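Side-chain contact in tRNA (guanine(9)-N1)-methyltransferase (Schizosaccharomyces pombe, PDB 4JWH), which methylates N1 of guanosine 9 in cytoplasmic tRNA, using S-adenosyl-L-methionine as methyl donor: residues N255-F258 / E259-L263. Sequence-based numbering, arbitrary orientation.
Sequences NQVF and EILSL. With SAH (S-adenosyl-L-homocysteine), chain C.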
# COMPACT_ATOMS: atom_id res chain seq x y z
N ASN A 255 0.32 -6.28 0.03
CA ASN A 255 1.41 -6.36 -0.94
C ASN A 255 0.91 -6.53 -2.36
O ASN A 255 1.56 -6.08 -3.28
CB ASN A 255 2.43 -7.48 -0.62
CG ASN A 255 1.82 -8.86 -0.76
OD1 ASN A 255 1.05 -9.26 0.09
ND2 ASN A 255 2.10 -9.55 -1.87
N GLN A 256 -0.21 -7.21 -2.56
CA GLN A 256 -0.76 -7.33 -3.92
C GLN A 256 -1.12 -5.95 -4.49
O GLN A 256 -0.85 -5.64 -5.66
CB GLN A 256 -1.97 -8.27 -3.97
CG GLN A 256 -1.57 -9.76 -3.92
CD GLN A 256 -2.78 -10.67 -3.83
OE1 GLN A 256 -3.78 -10.33 -3.19
NE2 GLN A 256 -2.70 -11.85 -4.47
N VAL A 257 -1.73 -5.13 -3.66
CA VAL A 257 -2.15 -3.80 -4.09
C VAL A 257 -0.91 -2.97 -4.38
O VAL A 257 -0.79 -2.35 -5.42
CB VAL A 257 -3.00 -3.12 -2.98
CG1 VAL A 257 -3.20 -1.63 -3.28
CG2 VAL A 257 -4.35 -3.83 -2.88
N PHE A 258 0.05 -3.00 -3.46
CA PHE A 258 1.31 -2.28 -3.69
C PHE A 258 1.97 -2.69 -5.01
O PHE A 258 2.36 -1.83 -5.82
CB PHE A 258 2.33 -2.46 -2.56
CG PHE A 258 3.59 -1.68 -2.80
CD1 PHE A 258 3.68 -0.36 -2.39
CD2 PHE A 258 4.63 -2.23 -3.52
CE1 PHE A 258 4.84 0.41 -2.66
CE2 PHE A 258 5.78 -1.48 -3.82
CZ PHE A 258 5.86 -0.15 -3.38
N GLU A 259 2.12 -4.00 -5.20
CA GLU A 259 2.74 -4.54 -6.40
C GLU A 259 2.00 -4.10 -7.67
O GLU A 259 2.62 -3.79 -8.71
CB GLU A 259 2.80 -6.08 -6.31
CG GLU A 259 3.78 -6.62 -5.26
CD GLU A 259 3.48 -8.08 -4.91
OE1 GLU A 259 4.08 -8.60 -3.96
OE2 GLU A 259 2.60 -8.70 -5.57
N ILE A 260 0.66 -4.10 -7.60
CA ILE A 260 -0.12 -3.66 -8.75
C ILE A 260 0.14 -2.17 -9.07
O ILE A 260 0.35 -1.82 -10.23
CB ILE A 260 -1.62 -3.95 -8.55
CG1 ILE A 260 -1.90 -5.47 -8.72
CG2 ILE A 260 -2.53 -3.05 -9.45
CD1 ILE A 260 -3.21 -5.82 -8.00
N LEU A 261 0.14 -1.32 -8.05
CA LEU A 261 0.42 0.12 -8.24
C LEU A 261 1.78 0.30 -8.89
O LEU A 261 1.90 1.05 -9.86
CB LEU A 261 0.37 0.88 -6.92
CG LEU A 261 -0.96 0.78 -6.15
CD1 LEU A 261 -0.79 1.51 -4.80
CD2 LEU A 261 -2.08 1.42 -6.98
N SER A 262 2.77 -0.39 -8.37
CA SER A 262 4.14 -0.26 -8.82
C SER A 262 4.28 -0.71 -10.27
O SER A 262 4.96 -0.06 -11.09
CB SER A 262 5.04 -1.08 -7.87
OG SER A 262 6.41 -0.96 -8.21
N LEU A 263 3.58 -1.79 -10.62
CA LEU A 263 3.60 -2.27 -12.00
C LEU A 263 2.86 -1.34 -12.96
O LEU A 263 3.21 -1.22 -14.14
CB LEU A 263 3.11 -3.71 -12.08
CG LEU A 263 4.15 -4.72 -11.54
CD1 LEU A 263 3.59 -6.16 -11.51
CD2 LEU A 263 5.43 -4.69 -12.31
N SAH C . -11.68 -4.50 5.28
CA SAH C . -10.37 -3.89 5.06
CB SAH C . -9.49 -4.98 4.39
CG SAH C . -8.64 -4.41 3.34
SD SAH C . -7.39 -5.27 2.45
C SAH C . -10.61 -2.52 4.44
O SAH C . -9.90 -1.96 3.66
OXT SAH C . -11.55 -1.88 4.79
C5' SAH C . -6.01 -4.24 2.73
C4' SAH C . -5.87 -2.97 1.89
O4' SAH C . -5.63 -3.23 0.54
C3' SAH C . -7.05 -1.99 1.91
O3' SAH C . -7.06 -1.18 3.05
C2' SAH C . -6.88 -1.22 0.65
O2' SAH C . -6.01 -0.16 0.90
C1' SAH C . -6.27 -2.26 -0.24
N9 SAH C . -7.22 -2.86 -1.19
C8 SAH C . -7.56 -4.11 -1.26
N7 SAH C . -8.37 -4.36 -2.26
C5 SAH C . -8.53 -3.23 -2.89
C6 SAH C . -9.27 -2.76 -4.06
N6 SAH C . -10.01 -3.58 -4.75
N1 SAH C . -9.17 -1.49 -4.38
C2 SAH C . -8.42 -0.65 -3.69
N3 SAH C . -7.74 -1.00 -2.62
C4 SAH C . -7.75 -2.25 -2.18
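Asn255 holds CG between its backbone N and carbonyl carbon (chi1 66°), and Glu259 sets CG beside its backbone N, its chain extended beyond; the two side chains thus run side by side, their amide and carboxylate planes 68° apart. This is an i to i+4 side-chain pair in the first turns of helix 254-267, in the SPOUT-type methyltransferase domain. Asn255 ND2 donates to Glu259 OE1 over 3.0 Å, with an almost straight N-H...O angle of 175°. The acceptor lies in the amide plane, but OE1 is met from above the carboxylate plane. Asn255 OD1 is hydrogen-bonded to Thr253 OG1, so both ends of the amide are engaged. The same two residues, Asn255 and Glu259, are also joined through the backbone, Glu259 N donating to Asn255 O at 2.9 Å. With an alanine in place of Glu259, ND2 loses this acceptor and the amide of Asn255 is likely to be less firmly oriented. The Phe258 ring brings CE2 to 4.1 Å from Ser262 CB and also touches Cys131 and Asn135 of helix 118-137. Val257 CG1 packs 4.2 Å from Leu261 CD1, and both side chains touch Ile211 of strand 208-212. The other methyl reaches the S-adenosyl-L-homocysteine: Val257 CG2 lies 3.5 Å from N9 of its adenine.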